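Local coordinates for isomerase (Escherichia coli, PDB 5VHU), which probably interconverts arabinose 5-phosphate and ribulose 5-phosphate, working as a homotetrameric sugar-phosphate isomerase of the SIS family, at the interface of chains A and B and the interface of chains A and C. Sequence-based numbering; all coordinates share one arbitrary frame. Chains: chain A/B/C, Isomerase.

Contact 1: the interface of chains A and B. Residues chain A 56-57, 59-60; chain B 56, 59-60, 63.
A:Ile56 and B:Ile56 meet across the two-fold axis, methyl against methyl, with CG2 of A:Ile56 3.9 Å from CG2 of B:Ile56. In each chain CG2 is anti to the backbone N and CG1 anti to the carbonyl carbon (chi1 -57°), which splits the branches between different parts of the partner. The CG2 methyl of A:Ile56 presses on the partner's helix backbone, 3.5 Å from the carbonyl O of B:Ile56, and its neighbour is CB of B:Lys60 at 3.7 Å. The longer branch reaches further along that helix, its CD1 lying 3.8 Å from CA of B:Lys60 and 4.0 Å from the methyl CB of B:Ala63. CG and CD of B:Arg59 close over the same isoleucine, and all of this repeats with the chains exchanged. The packing slackens towards the arginine tips. Both arginine side chains are poorly ordered; as modelled they bend at chi3, with NE of A:Arg59 and NE of B:Arg59 4.3 Å apart, and their like charges may disfavour a fixed position. Beyond CB, B:Lys60 makes a looser contact, its CG 4.2 Å from CD1 of A:Ile57. The patch is formed by helix 52-67 packing against its own symmetry mate.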
# COMPACT_ATOMS: atom_id res chain seq x y z
N ILE A 56 -8.64 -1.13 -4.63
CA ILE A 56 -8.58 -1.68 -3.23
C ILE A 56 -9.27 -3.02 -3.15
O ILE A 56 -8.72 -3.94 -2.54
CB ILE A 56 -9.16 -0.69 -2.23
CG1 ILE A 56 -8.40 0.63 -2.34
CG2 ILE A 56 -9.03 -1.27 -0.79
CD1 ILE A 56 -9.07 1.78 -1.55
N ILE A 57 -10.44 -3.14 -3.78
CA ILE A 57 -11.09 -4.50 -3.91
C ILE A 57 -10.12 -5.52 -4.62
O ILE A 57 -10.00 -6.67 -4.18
CB ILE A 57 -12.43 -4.43 -4.69
CG1 ILE A 57 -13.42 -3.56 -3.93
CG2 ILE A 57 -13.00 -5.84 -4.96
CD1 ILE A 57 -13.49 -3.72 -2.40
N ARG A 59 -6.90 -5.50 -4.54
CA ARG A 59 -5.92 -5.91 -3.54
C ARG A 59 -6.46 -7.02 -2.60
O ARG A 59 -5.74 -7.98 -2.29
CB ARG A 59 -5.42 -4.70 -2.78
CG ARG A 59 -4.70 -5.04 -1.49
CD ARG A 59 -4.38 -3.72 -0.75
NE ARG A 59 -3.61 -2.82 -1.60
CZ ARG A 59 -2.29 -2.95 -1.79
NH1 ARG A 59 -1.62 -3.96 -1.21
NH2 ARG A 59 -1.64 -2.11 -2.59
N LYS A 60 -7.73 -6.87 -2.15
CA LYS A 60 -8.36 -7.87 -1.28
C LYS A 60 -8.47 -9.20 -2.07
O LYS A 60 -8.11 -10.28 -1.53
CB LYS A 60 -9.77 -7.40 -0.84
CG LYS A 60 -10.28 -8.17 0.41
CD LYS A 60 -10.91 -9.55 0.06
CE LYS A 60 -11.69 -10.16 1.24
NZ LYS A 60 -12.16 -11.59 0.90
N ILE B 56 -7.45 -4.51 4.64
CA ILE B 56 -7.74 -4.05 3.24
C ILE B 56 -9.12 -3.43 3.16
O ILE B 56 -9.27 -2.36 2.56
CB ILE B 56 -7.59 -5.18 2.24
CG1 ILE B 56 -6.16 -5.74 2.35
CG2 ILE B 56 -7.85 -4.65 0.80
CD1 ILE B 56 -5.97 -7.06 1.57
N ARG B 59 -8.82 -0.01 4.55
CA ARG B 59 -8.31 0.92 3.54
C ARG B 59 -9.42 1.45 2.61
O ARG B 59 -9.46 2.65 2.30
CB ARG B 59 -7.17 0.29 2.79
CG ARG B 59 -6.82 1.01 1.50
CD ARG B 59 -5.74 0.17 0.75
NE ARG B 59 -4.58 -0.05 1.61
CZ ARG B 59 -3.63 0.87 1.79
NH1 ARG B 59 -3.74 2.08 1.21
NH2 ARG B 59 -2.60 0.63 2.59
N LYS B 60 -10.33 0.54 2.16
CA LYS B 60 -11.44 0.92 1.30
C LYS B 60 -12.36 1.89 2.08
O LYS B 60 -12.75 2.97 1.54
CB LYS B 60 -12.25 -0.32 0.86
CG LYS B 60 -13.13 -0.04 -0.39
CD LYS B 60 -14.49 0.65 -0.04
CE LYS B 60 -15.48 0.64 -1.22
NZ LYS B 60 -16.73 1.46 -0.88
N ALA B 63 -11.00 5.41 2.40
CA ALA B 63 -11.11 6.10 1.08
C ALA B 63 -12.57 6.57 0.82
O ALA B 63 -12.80 7.73 0.41
CB ALA B 63 -10.61 5.19 -0.05

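Contact 2: the interface of chains A and B. Residues chain A 53, 148, 152-155; chain B 64, 67-68, 170, 183.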
# COMPACT_ATOMS: atom_id res chain seq x y z
N LYS A 53 -11.34 2.73 -6.05
CA LYS A 53 -12.01 1.76 -5.14
C LYS A 53 -11.91 0.34 -5.66
O LYS A 53 -11.66 -0.58 -4.87
CB LYS A 53 -13.47 2.12 -4.92
CG LYS A 53 -13.69 3.50 -4.31
CD LYS A 53 -12.79 3.88 -3.15
CE LYS A 53 -13.12 5.31 -2.70
NZ LYS A 53 -12.37 6.24 -3.66
N ASP A 148 -25.62 5.68 -3.15
CA ASP A 148 -25.90 7.09 -2.71
C ASP A 148 -26.99 7.74 -3.60
O ASP A 148 -27.19 7.30 -4.71
CB ASP A 148 -24.64 7.99 -2.70
CG ASP A 148 -23.90 7.99 -4.06
OD1 ASP A 148 -23.63 6.88 -4.58
OD2 ASP A 148 -23.63 9.08 -4.65
N LEU A 152 -22.96 8.34 -7.24
CA LEU A 152 -21.57 8.68 -7.54
C LEU A 152 -20.49 7.85 -6.83
O LEU A 152 -19.37 7.73 -7.35
CB LEU A 152 -21.30 10.15 -7.24
CG LEU A 152 -22.05 11.16 -8.15
CD1 LEU A 152 -21.81 12.56 -7.62
CD2 LEU A 152 -21.63 11.01 -9.62
N ALA A 153 -20.81 7.34 -5.64
CA ALA A 153 -19.77 6.72 -4.79
C ALA A 153 -19.77 5.19 -4.98
O ALA A 153 -20.81 4.55 -4.74
CB ALA A 153 -20.02 7.07 -3.32
N PRO A 154 -18.61 4.58 -5.41
CA PRO A 154 -18.56 3.12 -5.51
C PRO A 154 -18.93 2.46 -4.19
O PRO A 154 -18.32 2.77 -3.13
CB PRO A 154 -17.07 2.86 -5.83
CG PRO A 154 -16.68 4.05 -6.65
CD PRO A 154 -17.45 5.22 -6.09
N SER A 155 -19.96 1.62 -4.21
CA SER A 155 -20.55 1.08 -2.98
C SER A 155 -21.23 -0.22 -3.45
O SER A 155 -20.68 -1.32 -3.24
CB SER A 155 -21.56 2.10 -2.36
OG SER A 155 -22.31 2.68 -3.43
N THR B 64 -13.52 5.70 1.10
CA THR B 64 -14.93 5.99 0.91
C THR B 64 -15.40 7.12 1.84
O THR B 64 -16.10 8.08 1.39
CB THR B 64 -15.75 4.70 1.03
OG1 THR B 64 -15.50 3.96 -0.20
CG2 THR B 64 -17.28 5.02 1.04
N SER B 67 -13.86 10.42 0.40
CA SER B 67 -14.38 10.81 -0.93
C SER B 67 -15.81 11.32 -0.80
O SER B 67 -16.32 11.99 -1.73
CB SER B 67 -14.35 9.63 -1.89
OG SER B 67 -15.22 8.62 -1.44
N THR B 68 -16.45 11.02 0.33
CA THR B 68 -17.83 11.44 0.61
C THR B 68 -17.96 12.46 1.72
O THR B 68 -19.08 12.72 2.19
CB THR B 68 -18.77 10.24 0.89
OG1 THR B 68 -18.36 9.56 2.09
CG2 THR B 68 -18.77 9.23 -0.34
N LEU B 170 -22.08 6.77 3.88
CA LEU B 170 -23.11 7.44 3.06
C LEU B 170 -24.12 8.16 3.95
O LEU B 170 -24.63 9.24 3.58
CB LEU B 170 -23.80 6.46 2.11
CG LEU B 170 -22.89 5.88 0.99
CD1 LEU B 170 -23.63 4.87 0.09
CD2 LEU B 170 -22.13 6.94 0.16
N PHE B 183 -18.19 16.34 -4.37
CA PHE B 183 -17.75 15.04 -4.95
C PHE B 183 -16.78 15.29 -6.13
O PHE B 183 -15.70 14.61 -6.22
CB PHE B 183 -18.91 14.14 -5.38
CG PHE B 183 -18.49 12.73 -5.68
CD1 PHE B 183 -18.42 11.77 -4.64
CD2 PHE B 183 -18.04 12.38 -6.96
CE1 PHE B 183 -18.00 10.46 -4.92
CE2 PHE B 183 -17.60 11.05 -7.24
CZ PHE B 183 -17.57 10.12 -6.22
O HOH W 1 -16.68 4.86 -2.50
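The loop through A:Leu152 and A:Ala153 changes from a helix-like turn at the leucine (psi -28°) to an extended stretch at the alanine (psi 122°), facing B:Phe183, B:Thr68 and B:Leu170. B:Phe183 lays its ring against the leucine: CB of A:Leu152 sits over the middle of one face, 3.7 Å from the ring centroid, while CD1 of A:Leu152 covers the CG-CD2 side, the two side chains sliding past each other in opposite directions. The ring gets there with CG anti to its backbone N (chi1 -168°). Next along the loop, the methyl CB of A:Ala153 touches CG2 of B:Thr68 at 3.9 Å, and CD2 of B:Leu170 fits against both this methyl and CB of A:Asp148. The carboxylate of A:Asp148 braces the loop from behind. Its OD2 accepts the N-H of A:Leu152 at 2.8 Å through the syn lone pair, whereas OD1 takes the N-H of A:Ala153 at 3.1 Å from above the carboxylate plane. At the other end A:Lys53 crosses B:Thr64, touching it with its aliphatic CE. Water 1 is shared between O of A:Pro154 and OG1 of B:Thr64, 2.7 Å from each, and supplies a polar bridge. The site thus fastens a braced loop of one subunit onto three helical segments of its partner, contributing to assembly of the homotetramer.

Contact 3: the interface of chains A and C. Residues chain A 80, 83-86, 116; chain C 66-67, 185-186.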
# COMPACT_ATOMS: atom_id res chain seq x y z
N ALA A 80 1.82 0.33 -12.65
CA ALA A 80 2.07 -0.58 -13.78
C ALA A 80 2.80 0.21 -14.88
O ALA A 80 3.83 -0.24 -15.42
CB ALA A 80 0.72 -1.14 -14.34
N GLY A 83 6.65 1.20 -14.52
CA GLY A 83 7.62 0.16 -14.34
C GLY A 83 7.09 -1.16 -13.83
O GLY A 83 7.69 -2.21 -14.09
N ASP A 84 5.96 -1.14 -13.08
CA ASP A 84 5.54 -2.37 -12.41
C ASP A 84 4.96 -3.38 -13.41
O ASP A 84 4.72 -4.52 -13.03
CB ASP A 84 4.51 -2.10 -11.26
CG ASP A 84 5.08 -1.40 -10.07
OD1 ASP A 84 6.19 -0.85 -10.12
OD2 ASP A 84 4.41 -1.40 -8.99
N LEU A 85 4.72 -2.98 -14.66
CA LEU A 85 4.44 -4.01 -15.69
C LEU A 85 5.54 -5.10 -15.76
O LEU A 85 5.28 -6.26 -16.12
CB LEU A 85 4.24 -3.31 -17.03
CG LEU A 85 2.83 -2.77 -17.22
CD1 LEU A 85 2.89 -1.66 -18.30
CD2 LEU A 85 1.79 -3.89 -17.51
N GLY A 86 6.78 -4.75 -15.33
CA GLY A 86 7.87 -5.70 -15.22
C GLY A 86 7.63 -6.81 -14.22
O GLY A 86 8.34 -7.86 -14.27
N MET A 116 3.28 -7.80 -24.47
CA MET A 116 3.79 -8.83 -23.54
C MET A 116 3.12 -10.17 -23.74
O MET A 116 3.75 -11.19 -23.45
CB MET A 116 3.58 -8.36 -22.11
CG MET A 116 4.56 -7.22 -21.79
SD MET A 116 3.98 -6.22 -20.36
CE MET A 116 4.14 -7.45 -19.08
N ALA C 66 11.87 -4.95 -10.83
CA ALA C 66 10.93 -5.24 -11.92
C ALA C 66 11.08 -4.31 -13.12
O ALA C 66 11.09 -4.78 -14.28
CB ALA C 66 9.46 -5.15 -11.40
N SER C 67 11.26 -3.03 -12.84
CA SER C 67 11.29 -1.99 -13.90
C SER C 67 12.57 -2.11 -14.71
O SER C 67 12.65 -1.55 -15.83
CB SER C 67 11.18 -0.60 -13.30
OG SER C 67 12.30 -0.33 -12.51
N LEU C 185 8.79 -0.51 -22.63
CA LEU C 185 7.67 -1.46 -22.59
C LEU C 185 6.99 -1.39 -21.19
O LEU C 185 5.74 -1.27 -21.07
CB LEU C 185 8.15 -2.87 -22.91
CG LEU C 185 7.08 -3.97 -22.84
CD1 LEU C 185 5.94 -3.70 -23.85
CD2 LEU C 185 7.74 -5.35 -22.98
N TYR C 186 7.84 -1.37 -20.15
CA TYR C 186 7.29 -1.31 -18.78
C TYR C 186 7.01 0.08 -18.29
O TYR C 186 6.32 0.24 -17.26
CB TYR C 186 8.25 -2.03 -17.82
CG TYR C 186 8.57 -3.47 -18.18
CD1 TYR C 186 7.62 -4.28 -18.81
CD2 TYR C 186 9.83 -3.99 -17.90
CE1 TYR C 186 7.93 -5.61 -19.14
CE2 TYR C 186 10.14 -5.32 -18.20
CZ TYR C 186 9.19 -6.10 -18.82
OH TYR C 186 9.52 -7.38 -19.11
O HOH W 2 10.95 -7.54 -15.04
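Water 2 joins the backbones of A:Gly86 and C:Ala66, lying 2.7 Å from O of A:Gly86 and 2.9 Å from O of C:Ala66, so two carbonyls that can only accept are linked through a molecule able to donate to both. Beside it the phenol ring of C:Tyr186 turns one face to the short 3-10 helix 85-87. CA of A:Gly86 stands over the ring centre, 3.6 Å from the centroid, in a CH-pi contact, and N of A:Gly86 lies closer to the CG-CD1 side. CG of the tyrosine is anti to its carbonyl carbon (chi1 -56°), and chi2 of -32° turns the face towards the glycine. CB of A:Leu85 adds a contact near CD1 at the ring's rim. Away from the water, the chain A patch is lined by A:Met116, whose CG meets CD2 of C:Leu185 at 3.9 Å; the two side chains cross obliquely. On the opposite flank CB of C:Ser67 packs on CA of A:Gly83. Direct polar contact is meagre: the N-H of A:Gly83 makes a weak, bent hydrogen bond to O of C:Tyr186. The same oxygen is also modelled close to O of A:Ala80, an unfavourable approach of two acceptors. The patch forms part of a two-fold interface within the homotetramer, where helix 180-186 of one chain docks on the end of helix 77-84 of the other. The sulfur SD of A:Met116 lies loosely near the ring, 4.2 Å from CE1 of C:Tyr186.

Contact 4: the interface of chains A and B. Residues chain A 21, 24-25, 163-164, 167; chain B 10, 14-15, 17-18, 159.
B:Met14, from the N-terminal helix 3-25 of this SIS-family subunit, plugs between two helices of chain A. Its terminal methyl CE is held among branched side chains, 3.7 Å from both CG2 of A:Val164 and CG1 of A:Ile25 and 3.8 Å from CG1 of A:Val24. Lower on the chain, CG of B:Met14 packs on CB of A:Ala167 at 3.6 Å, and CG1 of A:Val163 lies against CA of B:Met14. The methionine leaves its helix with CG anti to the carbonyl carbon and bends at chi3 (68°), bringing CE round towards A:Val24. A:Ile25 runs alongside in the opposite direction, and its CD1 reaches past CB of B:Met14 to CD2 of B:Leu18 at 3.9 Å. The other branch of that leucine, CD1, touches CG1 of A:Val21 at 3.7 Å. Outside this apolar layer, CG2 of A:Val163 rests against both the carboxylate oxygen OE1 of B:Glu17 and the methyl CG2 of B:Thr159, the latter 3.8 Å away. B:Glu17 is positioned from within its own chain: OG1 of B:Thr159, on helix 156-175, donates a 2.6 Å hydrogen bond to OE1, arriving 43° out of the carboxylate plane.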
# COMPACT_ATOMS: atom_id res chain seq x y z
N VAL A 21 -26.18 -7.18 -5.12
CA VAL A 21 -25.61 -8.52 -5.04
C VAL A 21 -26.65 -9.57 -5.50
O VAL A 21 -26.32 -10.44 -6.35
CB VAL A 21 -25.03 -8.85 -3.65
CG1 VAL A 21 -24.50 -10.28 -3.61
CG2 VAL A 21 -23.86 -7.89 -3.31
N VAL A 24 -27.00 -9.95 -9.25
CA VAL A 24 -25.93 -10.74 -9.85
C VAL A 24 -26.12 -12.24 -9.63
O VAL A 24 -25.95 -13.01 -10.59
CB VAL A 24 -24.52 -10.26 -9.37
CG1 VAL A 24 -23.44 -11.13 -10.00
CG2 VAL A 24 -24.33 -8.78 -9.77
N ILE A 25 -26.47 -12.65 -8.42
CA ILE A 25 -26.75 -14.08 -8.09
C ILE A 25 -27.92 -14.59 -8.97
O ILE A 25 -27.93 -15.74 -9.35
CB ILE A 25 -27.09 -14.27 -6.60
CG1 ILE A 25 -25.87 -13.95 -5.73
CG2 ILE A 25 -27.49 -15.71 -6.30
CD1 ILE A 25 -26.16 -13.99 -4.23
N VAL A 163 -17.81 -9.71 -3.79
CA VAL A 163 -18.56 -10.96 -3.56
C VAL A 163 -18.28 -11.93 -4.70
O VAL A 163 -18.01 -13.13 -4.45
CB VAL A 163 -20.07 -10.70 -3.41
CG1 VAL A 163 -20.88 -12.03 -3.33
CG2 VAL A 163 -20.31 -9.89 -2.13
N VAL A 164 -18.32 -11.43 -5.94
CA VAL A 164 -18.08 -12.28 -7.12
C VAL A 164 -16.66 -12.88 -7.05
O VAL A 164 -16.48 -14.11 -7.16
CB VAL A 164 -18.27 -11.47 -8.43
CG1 VAL A 164 -17.63 -12.24 -9.60
CG2 VAL A 164 -19.75 -11.22 -8.65
N ALA A 167 -16.14 -15.55 -4.38
CA ALA A 167 -16.74 -16.84 -4.77
C ALA A 167 -15.90 -17.56 -5.79
O ALA A 167 -15.78 -18.80 -5.73
CB ALA A 167 -18.14 -16.58 -5.29
N ILE B 10 -20.22 -21.47 -7.62
CA ILE B 10 -19.98 -20.02 -7.46
C ILE B 10 -21.17 -19.31 -6.77
O ILE B 10 -20.98 -18.58 -5.82
CB ILE B 10 -19.62 -19.38 -8.83
CG1 ILE B 10 -18.26 -19.94 -9.30
CG2 ILE B 10 -19.68 -17.86 -8.79
CD1 ILE B 10 -18.01 -19.79 -10.80
N MET B 14 -21.55 -17.07 -3.12
CA MET B 14 -22.14 -15.72 -3.17
C MET B 14 -23.32 -15.63 -2.23
O MET B 14 -23.51 -14.65 -1.53
CB MET B 14 -22.59 -15.33 -4.57
CG MET B 14 -21.44 -15.21 -5.58
SD MET B 14 -21.99 -14.55 -7.16
CE MET B 14 -22.45 -12.88 -6.80
N HIS B 15 -24.14 -16.68 -2.27
CA HIS B 15 -25.31 -16.73 -1.45
C HIS B 15 -24.97 -16.75 0.05
O HIS B 15 -25.71 -16.11 0.86
CB HIS B 15 -26.09 -18.01 -1.82
CG HIS B 15 -27.37 -18.12 -1.07
ND1 HIS B 15 -28.43 -17.28 -1.31
CD2 HIS B 15 -27.72 -18.91 -0.03
CE1 HIS B 15 -29.40 -17.56 -0.45
NE2 HIS B 15 -29.00 -18.55 0.32
N GLU B 17 -22.40 -15.28 1.41
CA GLU B 17 -22.11 -13.83 1.73
C GLU B 17 -23.38 -12.97 1.83
O GLU B 17 -23.55 -12.22 2.79
CB GLU B 17 -21.12 -13.21 0.73
CG GLU B 17 -19.78 -13.93 0.86
CD GLU B 17 -18.61 -13.11 0.34
OE1 GLU B 17 -18.76 -11.89 0.06
OE2 GLU B 17 -17.54 -13.70 0.21
N LEU B 18 -24.31 -13.17 0.91
CA LEU B 18 -25.61 -12.46 0.92
C LEU B 18 -26.34 -12.71 2.25
O LEU B 18 -26.86 -11.78 2.88
CB LEU B 18 -26.50 -12.99 -0.22
CG LEU B 18 -27.78 -12.20 -0.57
CD1 LEU B 18 -27.36 -10.95 -1.33
CD2 LEU B 18 -28.72 -13.02 -1.45
N THR B 159 -16.94 -8.92 3.82
CA THR B 159 -18.02 -8.30 3.07
C THR B 159 -19.02 -7.58 3.98
O THR B 159 -19.46 -6.50 3.65
CB THR B 159 -18.72 -9.34 2.17
OG1 THR B 159 -17.77 -9.73 1.18
CG2 THR B 159 -19.98 -8.78 1.46

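Contacts 1, 2 and 4 all belong to the A-B interface. The C-alpha centres of contact 1 and contact 2 are about 14 Å apart, those of contact 1 and contact 4 about 18 Å, and those of contact 2 and contact 4 about 21 Å. Contact 3 joins A to C, its centre about 23 Å from that of contact 1. Helix 52-67 serves contacts 1, 2 and 3, with B:Ser67 at contact 2 and its copy C:Ser67 at contact 3; helix 180-186 is shared by contacts 2 and 3, and helix 156-175 by contacts 2 and 4. Helices 52-67 and 180-186 thus face two different partners, which may couple the two kinds of interface in the tetramer.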